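Local atomic coordinates of PROBABLE CHAIN-FATTY-ACID-CoA LIGASE FADD13 (Mycobacterium tuberculosis, PDB entry 3T5B), a protein that belongs to the ANL superfamily of AMP-binding enzymes, whose large N-terminal part is built from layered alpha/beta sheets. Residues D44-L49 / Y72-L77; L200-P205 / V223-M228; R244-G249 / D271-I276; T332-R337 / G384-E389; I357-Y362 / G376-G381. All coordinates share one frame; numbering follows the deposited sequence.

Contact 1 of 5, residues D44-L49 / Y72-L77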
# COMPACT_ATOMS: atom_id res chain seq x y z
N ASP A 44 1.15 -4.96 -22.15
CA ASP A 44 0.73 -5.36 -23.48
C ASP A 44 -0.71 -5.87 -23.45
O ASP A 44 -1.54 -5.49 -24.29
CB ASP A 44 1.66 -6.45 -24.01
CG ASP A 44 1.53 -6.66 -25.50
OD1 ASP A 44 1.67 -5.67 -26.24
OD2 ASP A 44 1.29 -7.81 -25.93
N VAL A 45 -1.02 -6.72 -22.49
CA VAL A 45 -2.36 -7.25 -22.37
C VAL A 45 -3.36 -6.13 -22.10
O VAL A 45 -4.44 -6.10 -22.70
CB VAL A 45 -2.46 -8.29 -21.23
CG1 VAL A 45 -3.91 -8.64 -20.97
CG2 VAL A 45 -1.68 -9.53 -21.61
N LEU A 46 -3.00 -5.20 -21.22
CA LEU A 46 -3.87 -4.08 -20.91
C LEU A 46 -4.16 -3.22 -22.15
O LEU A 46 -5.31 -2.86 -22.41
CB LEU A 46 -3.25 -3.22 -19.81
CG LEU A 46 -3.22 -3.83 -18.41
CD1 LEU A 46 -2.45 -2.92 -17.46
CD2 LEU A 46 -4.63 -4.02 -17.91
N THR A 47 -3.12 -2.89 -22.91
CA THR A 47 -3.30 -2.08 -24.11
C THR A 47 -4.18 -2.83 -25.11
O THR A 47 -4.98 -2.23 -25.83
CB THR A 47 -1.96 -1.76 -24.82
OG1 THR A 47 -1.45 -2.95 -25.44
CG2 THR A 47 -0.93 -1.25 -23.83
N ALA A 48 -4.03 -4.15 -25.15
CA ALA A 48 -4.82 -4.97 -26.05
C ALA A 48 -6.30 -4.89 -25.70
O ALA A 48 -7.15 -5.02 -26.57
CB ALA A 48 -4.34 -6.42 -25.99
N LEU A 49 -6.58 -4.68 -24.41
CA LEU A 49 -7.95 -4.57 -23.92
C LEU A 49 -8.47 -3.13 -23.97
O LEU A 49 -9.41 -2.77 -23.25
CB LEU A 49 -8.04 -5.10 -22.49
CG LEU A 49 -8.39 -6.59 -22.30
CD1 LEU A 49 -7.70 -7.45 -23.34
CD2 LEU A 49 -7.96 -7.02 -20.90
N TYR A 72 2.05 -2.26 -12.03
CA TYR A 72 3.34 -1.81 -12.56
C TYR A 72 3.21 -1.61 -14.07
O TYR A 72 3.69 -0.62 -14.62
CB TYR A 72 4.45 -2.83 -12.28
CG TYR A 72 5.16 -2.60 -10.98
CD1 TYR A 72 5.68 -1.35 -10.67
CD2 TYR A 72 5.35 -3.64 -10.07
CE1 TYR A 72 6.36 -1.13 -9.48
CE2 TYR A 72 6.03 -3.44 -8.88
CZ TYR A 72 6.53 -2.18 -8.58
OH TYR A 72 7.17 -1.97 -7.40
N GLY A 73 2.54 -2.55 -14.74
CA GLY A 73 2.31 -2.44 -16.17
C GLY A 73 1.40 -1.25 -16.44
O GLY A 73 1.59 -0.52 -17.42
N ALA A 74 0.40 -1.05 -15.57
CA ALA A 74 -0.52 0.08 -15.70
C ALA A 74 0.27 1.39 -15.57
O ALA A 74 0.05 2.35 -16.32
CB ALA A 74 -1.59 0.02 -14.60
N ALA A 75 1.20 1.41 -14.61
CA ALA A 75 2.07 2.55 -14.36
C ALA A 75 2.87 2.92 -15.60
O ALA A 75 3.00 4.10 -15.93
CB ALA A 75 3.03 2.21 -13.22
N LYS A 76 3.41 1.92 -16.29
CA LYS A 76 4.19 2.15 -17.50
C LYS A 76 3.34 2.66 -18.67
O LYS A 76 3.86 3.23 -19.63
CB LYS A 76 4.91 0.86 -17.92
CG LYS A 76 5.96 0.39 -16.93
CD LYS A 76 6.78 -0.77 -17.48
CE LYS A 76 7.94 -1.10 -16.54
NZ LYS A 76 8.72 -2.30 -16.98
N LEU A 77 2.04 2.45 -18.59
CA LEU A 77 1.12 2.87 -19.64
C LEU A 77 0.53 4.22 -19.33
O LEU A 77 -0.03 4.88 -20.22
CB LEU A 77 -0.02 1.86 -19.75
CG LEU A 77 -0.19 1.03 -21.01
CD1 LEU A 77 1.13 0.68 -21.65
CD2 LEU A 77 -0.96 -0.22 -20.62
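Leu-77 and Leu-46 meet where two helices cross, Thr-47 joining them at the border of the contact. The axes of 44-48 and 72-77 approach to 9.6 Å and their directions differ by 64°, so the backbones stay apart and side chains bridge the gap. Leu-77 does most of the bridging. Its CB starts toward the opposite helix; the branch point CG then comes against the methyl CG2 of Thr-47 at 3.7 Å. Beyond it both methyls straddle that same carbon, CD1 at 3.6 Å and CD2 at 3.4 Å from Thr-47 CG2, the two side chains crossing nearly at right angles. Leu-77 CD2 also reaches the CB of Leu-46, 3.9 Å away. The off-staggered chi1 of Leu-77, -115°, may reflect this close fit against Thr-47 CG2. Thr-47 suits a border position because its two branches do different work: CG2 faces leucine, while OG1 donates to Asp-44 O at 2.8 Å, sharing that carbonyl with Ala-48 N, both arriving from one face of its plane. Leu-46 sends its CD1 across to the backbone of the second helix, 3.9 Å from Ala-74 N, and lies 4.2 Å from Ala-74 CB. Gly-73 and Ala-74 suit this surface, being small enough for the leucine tip to settle against the helix itself. The pair joins helix 32-48 to helix 65-77, reinforced by Lys-76, which is bonded to Asn-36 and Asn-40 and paired with Glu-148. Val-45 packs on helix 134-142, and Tyr-72 reaches helices 4-14 and 209-221.

Contact 2 of 5, residues L200-P205 / V223-M228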
# COMPACT_ATOMS: atom_id res chain seq x y z
N LEU A 200 11.47 -8.57 3.12
CA LEU A 200 10.35 -8.03 3.87
C LEU A 200 9.04 -8.79 3.68
O LEU A 200 8.60 -9.01 2.55
CB LEU A 200 10.20 -6.55 3.50
CG LEU A 200 9.15 -5.66 4.15
CD1 LEU A 200 9.56 -4.21 3.91
CD2 LEU A 200 7.77 -5.95 3.56
N LEU A 201 8.43 -9.17 4.79
CA LEU A 201 7.18 -9.92 4.73
C LEU A 201 5.96 -9.01 4.62
O LEU A 201 5.78 -8.09 5.41
CB LEU A 201 7.04 -10.80 5.97
CG LEU A 201 5.69 -11.50 6.12
CD1 LEU A 201 5.46 -12.46 4.96
CD2 LEU A 201 5.66 -12.25 7.43
N LEU A 202 5.11 -9.29 3.64
CA LEU A 202 3.90 -8.51 3.45
C LEU A 202 2.69 -9.41 3.71
O LEU A 202 2.31 -10.22 2.85
CB LEU A 202 3.87 -7.94 2.03
CG LEU A 202 2.74 -6.95 1.76
CD1 LEU A 202 2.69 -5.89 2.86
CD2 LEU A 202 2.94 -6.31 0.41
N PRO A 203 2.09 -9.30 4.90
CA PRO A 203 0.92 -10.11 5.28
C PRO A 203 -0.42 -9.40 5.06
O PRO A 203 -1.48 -10.02 5.13
CB PRO A 203 1.17 -10.39 6.75
CG PRO A 203 1.72 -9.08 7.23
CD PRO A 203 2.63 -8.59 6.08
N LEU A 204 -0.34 -8.09 4.78
CA LEU A 204 -1.50 -7.23 4.56
C LEU A 204 -2.07 -7.27 3.12
O LEU A 204 -1.34 -7.50 2.16
CB LEU A 204 -1.12 -5.79 4.91
CG LEU A 204 -2.25 -4.83 5.28
CD1 LEU A 204 -2.94 -5.33 6.53
CD2 LEU A 204 -1.68 -3.45 5.52
N PRO A 205 -3.39 -7.05 2.97
CA PRO A 205 -4.04 -7.05 1.65
C PRO A 205 -3.47 -5.99 0.71
O PRO A 205 -3.37 -4.82 1.07
CB PRO A 205 -5.50 -6.78 1.99
CG PRO A 205 -5.65 -7.37 3.35
CD PRO A 205 -4.39 -6.92 4.04
N VAL A 223 14.38 -4.70 -2.40
CA VAL A 223 14.02 -5.59 -1.31
C VAL A 223 13.28 -6.81 -1.86
O VAL A 223 12.46 -6.67 -2.78
CB VAL A 223 13.10 -4.84 -0.31
CG1 VAL A 223 12.47 -5.82 0.70
CG2 VAL A 223 13.90 -3.78 0.41
N THR A 224 13.57 -7.99 -1.32
CA THR A 224 12.89 -9.20 -1.76
C THR A 224 11.59 -9.28 -0.97
O THR A 224 11.61 -9.46 0.25
CB THR A 224 13.68 -10.49 -1.46
OG1 THR A 224 14.92 -10.47 -2.19
CG2 THR A 224 12.87 -11.70 -1.87
N LEU A 225 10.47 -9.15 -1.66
CA LEU A 225 9.19 -9.19 -0.98
C LEU A 225 8.80 -10.63 -0.65
O LEU A 225 8.89 -11.51 -1.50
CB LEU A 225 8.13 -8.52 -1.85
CG LEU A 225 7.05 -7.77 -1.08
CD1 LEU A 225 7.68 -6.82 -0.06
CD2 LEU A 225 6.21 -6.98 -2.06
N ILE A 226 8.39 -10.85 0.59
CA ILE A 226 7.98 -12.17 1.05
C ILE A 226 6.47 -12.10 1.27
O ILE A 226 5.99 -11.28 2.05
CB ILE A 226 8.67 -12.57 2.37
CG1 ILE A 226 10.19 -12.42 2.23
CG2 ILE A 226 8.33 -14.00 2.73
CD1 ILE A 226 10.80 -13.22 1.08
N SER A 227 5.73 -12.97 0.59
CA SER A 227 4.28 -12.93 0.68
C SER A 227 3.57 -14.10 1.34
O SER A 227 4.03 -15.24 1.29
CB SER A 227 3.68 -12.75 -0.71
OG SER A 227 2.27 -12.92 -0.66
N MET A 228 2.42 -13.80 1.94
CA MET A 228 1.57 -14.79 2.59
C MET A 228 0.15 -14.38 2.19
O MET A 228 -0.53 -13.67 2.93
CB MET A 228 1.74 -14.73 4.11
CG MET A 228 0.91 -15.76 4.86
SD MET A 228 0.96 -15.60 6.67
CE MET A 228 2.03 -16.97 7.09
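Leu-200, Leu-201 and Leu-202 pair with Leu-225, Ile-226 and Ser-227 as the two parallel strands of a beta-alpha-beta crossover, whose connecting helix is 209-221. The hydrogen bonds run in the alternating parallel pattern. Leu-200 N donates to Thr-224 O (3.0 Å), Ile-226 N to Leu-200 O (2.7 Å), and Leu-202 N to Ile-226 O (2.7 Å), the last at 174° to its carbonyl and therefore almost in line with it. Ile-226 thus uses both its N-H and its C=O toward the same neighbour. Side chains alternate between the faces. Leu-200 and Leu-225 lie side by side, pointing the same way, with CD2 of the first 3.7 Å from CD1 of the second. The other methyl of Leu-225, CD2, touches Leu-202 CD2 at 4.2 Å, so one leucine spans two residues of the partner strand, and Val-215 of the connecting helix packs on Leu-202 and Leu-225. On the face of Leu-201 and Ile-226, chi1 of 172° sets Leu-201 CG opposite its own N, and CD1 bends back over the neighbouring strand to 3.9 Å from Ile-226 CG2. There it also lies 3.2 Å from Ile-226 O, a tight approach. Leu-239 of helix 236-242 covers Leu-201 and Met-228. Branched aliphatic residues suit strands sandwiched between helices. The few hydroxyls find partners on strand 19-23, Thr-224 OG1 with the backbone O of Gln-19 and Ser-227 OG with the carboxylate of Glu-23. The chemistry is thus that of a buried central sheet: backbone groups pair between strands, and the leucines pack against helices 209-221 and 236-242.

Contact 3 of 5, residues R244-G249 / D271-I276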
# COMPACT_ATOMS: atom_id res chain seq x y z
N ARG A 244 14.06 -16.18 5.86
CA ARG A 244 14.99 -15.23 6.47
C ARG A 244 14.50 -13.79 6.47
O ARG A 244 15.28 -12.87 6.19
CB ARG A 244 16.34 -15.35 5.76
CG ARG A 244 17.02 -16.68 6.05
CD ARG A 244 17.84 -17.22 4.89
NE ARG A 244 18.96 -16.36 4.52
CZ ARG A 244 19.83 -15.86 5.39
NH1 ARG A 244 19.72 -16.12 6.68
NH2 ARG A 244 20.85 -15.11 4.95
N VAL A 245 13.22 -13.61 6.79
CA VAL A 245 12.60 -12.29 6.84
C VAL A 245 13.31 -11.35 7.81
O VAL A 245 13.55 -11.70 8.97
CB VAL A 245 11.13 -12.39 7.27
CG1 VAL A 245 10.51 -11.00 7.31
CG2 VAL A 245 10.37 -13.28 6.33
N CYS A 246 13.61 -10.15 7.33
CA CYS A 246 14.30 -9.14 8.11
C CYS A 246 13.32 -8.14 8.67
O CYS A 246 13.54 -7.58 9.74
CB CYS A 246 15.29 -8.38 7.23
SG CYS A 246 16.50 -9.38 6.34
N ILE A 247 12.24 -7.90 7.94
CA ILE A 247 11.24 -6.92 8.34
C ILE A 247 9.83 -7.41 8.10
O ILE A 247 9.54 -8.04 7.09
CB ILE A 247 11.45 -5.60 7.56
CG1 ILE A 247 12.79 -4.98 7.94
CG2 ILE A 247 10.32 -4.62 7.84
CD1 ILE A 247 13.30 -3.98 6.90
N GLY A 248 8.94 -7.09 9.04
CA GLY A 248 7.56 -7.50 8.92
C GLY A 248 6.57 -6.42 9.31
O GLY A 248 6.89 -5.52 10.09
N GLY A 249 5.36 -6.51 8.76
CA GLY A 249 4.33 -5.53 9.08
C GLY A 249 3.20 -6.20 9.83
O GLY A 249 2.92 -7.38 9.59
N ASP A 271 17.80 -13.10 11.65
CA ASP A 271 17.63 -12.14 10.56
C ASP A 271 16.52 -11.13 10.81
O ASP A 271 16.60 -10.00 10.33
CB ASP A 271 17.31 -12.85 9.24
CG ASP A 271 18.43 -13.76 8.79
OD1 ASP A 271 19.58 -13.29 8.70
OD2 ASP A 271 18.15 -14.94 8.51
N PHE A 272 15.48 -11.53 11.54
CA PHE A 272 14.38 -10.60 11.79
C PHE A 272 14.79 -9.43 12.67
O PHE A 272 15.24 -9.62 13.80
CB PHE A 272 13.17 -11.30 12.41
CG PHE A 272 11.89 -10.52 12.23
CD1 PHE A 272 11.23 -10.55 11.00
CD2 PHE A 272 11.41 -9.70 13.24
CE1 PHE A 272 10.09 -9.76 10.79
CE2 PHE A 272 10.27 -8.91 13.04
CZ PHE A 272 9.61 -8.94 11.81
N ARG A 273 14.60 -8.22 12.17
CA ARG A 273 15.00 -7.02 12.90
C ARG A 273 13.91 -6.22 13.60
O ARG A 273 14.12 -5.71 14.70
CB ARG A 273 15.78 -6.10 11.97
CG ARG A 273 17.29 -6.16 12.13
CD ARG A 273 18.00 -6.03 10.80
NE ARG A 273 17.46 -4.94 9.99
CZ ARG A 273 17.43 -4.96 8.66
NH1 ARG A 273 17.90 -6.02 8.01
NH2 ARG A 273 16.92 -3.94 7.99
N TYR A 274 12.75 -6.08 12.97
CA TYR A 274 11.68 -5.30 13.57
C TYR A 274 10.36 -5.37 12.81
O TYR A 274 10.32 -5.71 11.62
CB TYR A 274 12.09 -3.83 13.64
CG TYR A 274 12.35 -3.22 12.27
CD1 TYR A 274 13.59 -3.36 11.65
CD2 TYR A 274 11.36 -2.50 11.61
CE1 TYR A 274 13.83 -2.80 10.40
CE2 TYR A 274 11.60 -1.93 10.35
CZ TYR A 274 12.83 -2.08 9.76
OH TYR A 274 13.08 -1.52 8.53
N PHE A 275 9.29 -5.02 13.52
CA PHE A 275 7.95 -5.00 12.94
C PHE A 275 7.59 -3.54 12.70
O PHE A 275 8.02 -2.67 13.46
CB PHE A 275 6.91 -5.60 13.90
CG PHE A 275 6.88 -7.10 13.94
CD1 PHE A 275 7.61 -7.81 14.90
CD2 PHE A 275 6.10 -7.82 13.03
CE1 PHE A 275 7.55 -9.21 14.95
CE2 PHE A 275 6.04 -9.22 13.08
CZ PHE A 275 6.76 -9.91 14.04
N ILE A 276 6.82 -3.28 11.65
CA ILE A 276 6.35 -1.93 11.39
C ILE A 276 4.87 -1.98 11.74
O ILE A 276 4.12 -2.73 11.13
CB ILE A 276 6.50 -1.54 9.92
CG1 ILE A 276 7.94 -1.74 9.46
CG2 ILE A 276 6.07 -0.09 9.74
CD1 ILE A 276 8.20 -1.36 8.00
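Ile-247 to Gly-249 run parallel to Tyr-274 to Ile-276, bonded through Gly-248, whose N donates to Tyr-274 O (3.2 Å) in the carbonyl plane and whose O accepts from Ile-276 N (2.7 Å); just before the strands, Arg-273 N reaches Cys-246 O. At the entrance Arg-244 NH1 forms a salt bridge with Asp-271 OD2 at 2.7 Å, the guanidinium and carboxylate planes being 78° apart. Phe-272 lays its ring alongside Val-245, whose CG1 sits in plane at the ring edge, 3.7 Å from CE1. The tip CZ comes 3.4 Å from Gly-248 N and stands over the centre of the Phe-275 ring; bare of a side chain, Gly-248 lets both rings come close to its backbone. On the face of Ile-247 and Ile-276, chi1 of 61° places Tyr-274 CG between its own N and carbonyl carbon, the ring alongside Ile-247, whose CG1 is 3.4 Å from Tyr-274 CZ. Ile-247 CG2 meets Ile-276 CD1 at 3.9 Å. The Arg-273 guanidinium lays one face over Ile-247 CG1 and salt-bridges Asp-198. In the chain helix 252-258 connects the strands, a beta-alpha-beta unit: Phe-275 packs on that helix, Val-245 and Phe-272 on Ile-240 of helix 236-242, and strand 199-202 bonds to Cys-246 and Ile-247.

Contact 4 of 5, residues T332-R337 / G384-E389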
# COMPACT_ATOMS: atom_id res chain seq x y z
N THR A 332 8.07 14.54 5.13
CA THR A 332 6.70 14.71 5.61
C THR A 332 6.64 15.53 6.89
O THR A 332 7.28 15.18 7.88
CB THR A 332 6.02 13.34 5.89
OG1 THR A 332 6.52 12.83 7.14
CG2 THR A 332 6.34 12.34 4.80
N ASP A 333 5.88 16.62 6.86
CA ASP A 333 5.73 17.48 8.03
C ASP A 333 4.34 17.37 8.61
O ASP A 333 3.38 17.07 7.89
CB ASP A 333 6.03 18.93 7.65
CG ASP A 333 7.48 19.15 7.29
OD1 ASP A 333 8.36 18.74 8.09
OD2 ASP A 333 7.76 19.72 6.22
N VAL A 334 4.23 17.59 9.92
CA VAL A 334 2.93 17.52 10.60
C VAL A 334 2.71 18.72 11.50
O VAL A 334 3.65 19.26 12.08
CB VAL A 334 2.82 16.24 11.46
CG1 VAL A 334 3.03 15.01 10.58
CG2 VAL A 334 3.84 16.28 12.59
N ALA A 335 1.45 19.15 11.61
CA ALA A 335 1.08 20.29 12.44
C ALA A 335 -0.36 20.13 12.90
O ALA A 335 -1.01 19.13 12.60
CB ALA A 335 1.24 21.57 11.63
N VAL A 336 -0.87 21.12 13.63
CA VAL A 336 -2.24 21.08 14.13
C VAL A 336 -3.02 22.36 13.84
O VAL A 336 -2.58 23.46 14.18
CB VAL A 336 -2.29 20.84 15.66
CG1 VAL A 336 -1.97 19.38 15.97
CG2 VAL A 336 -1.30 21.78 16.36
N ARG A 337 -4.19 22.18 13.24
CA ARG A 337 -5.06 23.29 12.89
C ARG A 337 -5.93 23.69 14.08
O ARG A 337 -6.79 22.92 14.52
CB ARG A 337 -5.94 22.91 11.70
CG ARG A 337 -6.83 24.03 11.20
CD ARG A 337 -7.20 23.80 9.74
NE ARG A 337 -7.92 24.92 9.16
CZ ARG A 337 -9.21 25.17 9.36
NH1 ARG A 337 -9.93 24.38 10.13
NH2 ARG A 337 -9.77 26.22 8.78
N GLY A 384 -5.80 15.92 17.68
CA GLY A 384 -4.60 15.47 18.36
C GLY A 384 -3.81 16.56 19.05
O GLY A 384 -4.19 17.73 19.04
N GLU A 385 -2.69 16.17 19.65
CA GLU A 385 -1.84 17.11 20.35
C GLU A 385 -0.38 16.86 20.01
O GLU A 385 0.09 15.72 20.02
CB GLU A 385 -2.05 16.99 21.86
CG GLU A 385 -1.12 17.87 22.70
CD GLU A 385 -1.22 17.59 24.19
OE1 GLU A 385 -2.35 17.60 24.73
OE2 GLU A 385 -0.16 17.36 24.83
N ILE A 386 0.34 17.93 19.69
CA ILE A 386 1.76 17.82 19.40
C ILE A 386 2.44 18.57 20.53
O ILE A 386 2.29 19.79 20.66
CB ILE A 386 2.11 18.46 18.05
CG1 ILE A 386 1.35 17.75 16.93
CG2 ILE A 386 3.60 18.36 17.79
CD1 ILE A 386 1.60 18.31 15.56
N ASP A 387 3.18 17.84 21.36
CA ASP A 387 3.85 18.45 22.50
C ASP A 387 5.15 19.16 22.16
O ASP A 387 5.55 19.25 21.00
CB ASP A 387 4.08 17.41 23.60
CG ASP A 387 5.09 16.35 23.21
OD1 ASP A 387 6.18 16.70 22.70
OD2 ASP A 387 4.81 15.15 23.43
N ASP A 388 5.80 19.66 23.20
CA ASP A 388 7.06 20.38 23.09
C ASP A 388 8.09 19.70 22.22
O ASP A 388 8.51 20.25 21.20
CB ASP A 388 7.65 20.61 24.48
CG ASP A 388 7.26 21.94 25.05
OD1 ASP A 388 7.86 22.96 24.63
OD2 ASP A 388 6.34 21.98 25.90
N GLU A 389 8.50 18.50 22.62
CA GLU A 389 9.50 17.75 21.87
C GLU A 389 9.02 17.35 20.48
O GLU A 389 9.72 16.65 19.75
CB GLU A 389 9.92 16.51 22.66
CG GLU A 389 10.56 16.84 24.01
CD GLU A 389 10.96 15.59 24.77
OE1 GLU A 389 11.74 14.79 24.22
OE2 GLU A 389 10.50 15.42 25.92
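Ile-386 carries this contact, pushing its extended tip between Val-334 and Val-336 and onto the backbone of Ala-335. Chi1 of -61° turns CG1 away from the carbonyl carbon of Ile-386, and chi2 of 179° then stretches CD1 out, away from CA. CD1 ends 3.7 Å from Ala-335 CA, on a patch of backbone left accessible because the methyl of Ala-335 points to the other side of its strand. Val-336 slides past Ile-386 in the opposite direction: its CG1 lies 3.7 Å from Ile-386 CD1 and 3.8 Å from Ile-386 CG1, so the valine methyl rests along the last bond of the isoleucine. That methyl stands opposite its own carbonyl carbon, and Val-336 CG1 also comes 4.1 Å from Gly-384 O. Val-334, two residues back and on the same face of the strand, adds a looser touch, CG2 to Ile-386 CD1 at 4.2 Å. Beta-branched residues suit extended strands and present short, stiff methyl surfaces. The strand directions differ by 119°, and no hydrogen bond links the segments: they belong to two different antiparallel sheets, the five-stranded one holding 332-337 and the three-stranded one holding 382-386. His-346 and Leu-392 also pack on Ile-386. The chemistry is therefore that of one small sheet resting on another through van der Waals contact between methyls, largely buried, while the backbones form hydrogen bonds elsewhere, as Ala-335 does with Val-352 of the neighbouring strand 350-355.

Contact 5 of 5, residues I357-Y362 / G376-G381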
# COMPACT_ATOMS: atom_id res chain seq x y z
N ILE A 357 3.45 13.36 -0.40
CA ILE A 357 2.85 12.03 -0.34
C ILE A 357 1.33 12.18 -0.41
O ILE A 357 0.61 11.21 -0.63
CB ILE A 357 3.20 11.32 0.99
CG1 ILE A 357 2.47 12.00 2.16
CG2 ILE A 357 4.70 11.33 1.22
CD1 ILE A 357 2.75 11.41 3.52
N LEU A 358 0.85 13.40 -0.23
CA LEU A 358 -0.58 13.67 -0.23
C LEU A 358 -1.26 13.44 -1.57
O LEU A 358 -0.66 13.60 -2.63
CB LEU A 358 -0.86 15.11 0.25
CG LEU A 358 -0.56 15.42 1.73
CD1 LEU A 358 -0.80 16.90 2.01
CD2 LEU A 358 -1.43 14.53 2.63
N LEU A 359 -2.53 13.06 -1.50
CA LEU A 359 -3.34 12.81 -2.68
C LEU A 359 -3.46 14.08 -3.52
O LEU A 359 -3.16 15.18 -3.04
CB LEU A 359 -4.74 12.34 -2.25
CG LEU A 359 -5.72 13.19 -1.40
CD1 LEU A 359 -4.99 14.00 -0.33
CD2 LEU A 359 -6.46 14.13 -2.30
N LYS A 360 -3.87 13.92 -4.77
CA LYS A 360 -4.06 15.05 -5.66
C LYS A 360 -5.47 15.60 -5.45
O LYS A 360 -5.70 16.81 -5.45
CB LYS A 360 -3.90 14.61 -7.11
CG LYS A 360 -4.34 15.66 -8.12
CD LYS A 360 -4.63 15.05 -9.49
CE LYS A 360 -3.37 14.63 -10.23
NZ LYS A 360 -3.67 14.16 -11.62
N GLU A 361 -6.41 14.68 -5.27
CA GLU A 361 -7.82 15.03 -5.11
C GLU A 361 -8.63 13.78 -4.79
O GLU A 361 -8.15 12.65 -4.91
CB GLU A 361 -8.35 15.59 -6.43
CG GLU A 361 -8.16 14.58 -7.56
CD GLU A 361 -8.67 15.06 -8.90
OE1 GLU A 361 -8.44 16.24 -9.25
OE2 GLU A 361 -9.29 14.26 -9.62
N TYR A 362 -9.87 13.99 -4.38
CA TYR A 362 -10.76 12.87 -4.14
C TYR A 362 -11.40 12.71 -5.52
O TYR A 362 -11.75 13.70 -6.15
CB TYR A 362 -11.81 13.23 -3.10
CG TYR A 362 -11.31 13.17 -1.68
CD1 TYR A 362 -10.87 11.97 -1.13
CD2 TYR A 362 -11.31 14.31 -0.88
CE1 TYR A 362 -10.44 11.90 0.19
CE2 TYR A 362 -10.88 14.25 0.44
CZ TYR A 362 -10.45 13.04 0.97
OH TYR A 362 -10.01 12.98 2.26
N GLY A 376 -2.08 24.20 1.36
CA GLY A 376 -1.02 23.22 1.33
C GLY A 376 -1.09 22.13 2.38
O GLY A 376 -0.44 21.09 2.23
N TRP A 377 -1.85 22.34 3.44
CA TRP A 377 -1.94 21.32 4.48
C TRP A 377 -3.22 20.52 4.33
O TRP A 377 -4.28 21.08 4.11
CB TRP A 377 -1.92 21.94 5.87
CG TRP A 377 -0.66 22.67 6.21
CD1 TRP A 377 -0.35 23.96 5.89
CD2 TRP A 377 0.43 22.17 6.98
NE1 TRP A 377 0.86 24.30 6.43
CE2 TRP A 377 1.37 23.22 7.11
CE3 TRP A 377 0.71 20.94 7.59
CZ2 TRP A 377 2.57 23.07 7.81
CZ3 TRP A 377 1.91 20.79 8.28
CH2 TRP A 377 2.82 21.86 8.39
N PHE A 378 -3.10 19.20 4.46
CA PHE A 378 -4.25 18.31 4.35
C PHE A 378 -4.88 18.08 5.73
O PHE A 378 -4.18 17.81 6.71
CB PHE A 378 -3.83 16.97 3.75
CG PHE A 378 -4.88 15.91 3.86
CD1 PHE A 378 -6.01 15.95 3.06
CD2 PHE A 378 -4.77 14.91 4.82
CE1 PHE A 378 -7.03 15.00 3.21
CE2 PHE A 378 -5.78 13.96 4.99
CZ PHE A 378 -6.91 14.01 4.18
N ARG A 379 -6.20 18.17 5.79
CA ARG A 379 -6.93 17.97 7.04
C ARG A 379 -7.38 16.52 7.20
O ARG A 379 -8.30 16.05 6.52
CB ARG A 379 -8.11 18.94 7.09
CG ARG A 379 -7.66 20.40 6.97
CD ARG A 379 -8.83 21.36 6.88
NE ARG A 379 -9.63 21.35 8.09
CZ ARG A 379 -10.77 22.02 8.25
NH1 ARG A 379 -11.25 22.77 7.26
NH2 ARG A 379 -11.43 21.93 9.39
N THR A 380 -6.72 15.82 8.11
CA THR A 380 -6.95 14.41 8.41
C THR A 380 -8.29 14.07 9.05
O THR A 380 -8.75 12.93 8.95
CB THR A 380 -5.89 13.86 9.36
OG1 THR A 380 -6.04 14.48 10.64
CG2 THR A 380 -4.50 14.15 8.82
N GLY A 381 -8.89 15.04 9.73
CA GLY A 381 -10.16 14.77 10.40
C GLY A 381 -9.94 14.18 11.79
O GLY A 381 -10.90 13.85 12.49
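The ring of Phe-378 receives the hydroxyl of Tyr-362 at its edge, in the plane of the ring, the OH lying 3.7 Å from CE1 and 3.8 Å from CZ. Tyr-362 comes in across Phe-378 at about a right angle, so its ring ends at the rim of the phenylalanine and not over it. The tyrosine oxygen is not left to an apolar neighbour, for it is hydrogen-bonded to Glu-305, and Lys-172 makes a cation-pi contact with its ring. Two leucines also meet the phenylalanine. The side chain of Leu-359 runs at about a right angle to it, its CD1 4.0 Å from Phe-378 CD1. Leu-358 works closer to the backbone: its two methyls fork around Phe-378 CB, with CD1 at 3.5 Å and CD2 at 3.6 Å, and CD2 leans on to Phe-378 CG at 3.9 Å. Chi1 of 168° sets that CG opposite the phenylalanine N, carrying the ring on past Leu-358 to Leu-359 and Tyr-362. An aromatic suits this place because one long flat group can meet three side chains spaced along 358-362. Gly-376, whose carbonyl O is 4.2 Å from Leu-358 CD1, has a positive phi of 87°, a backbone shape that glycine adopts easily. The contact ties the weak strand 361-362, edge of a small sheet with 158-163 and 173-177, to strand 377-380 of the five-stranded sheet. Helix 366-372 lies between them in the chain and sends Ala-372 against both Tyr-362 and Phe-378, while Leu-303 and Glu-305 also touch the phenylalanine.

In the fold
Read from the N terminus, contacts 1, 2 and 3 follow in series. Contact 1 closes the first loop by joining two helices, without touching any of the others. Contacts 2 and 3 close successive beta-alpha-beta units in the same mixed sheet; their strands 199-202 and 247-250 are neighbours, so a probable hydrogen bond from Leu-201 N to Ile-247 O joins them directly. Near the C-terminal end contact 4 closes a long loop, within which contact 5 is nested; no loops cross. Strands 332-337 and 377-380 share the five-stranded sheet, where Ala-335 packs on Trp-377, and 377-380 runs on into 382-386 after a corner, linking contacts 5 and 4. Contacts 3 and 5 lie on opposite sides of the chain's centre.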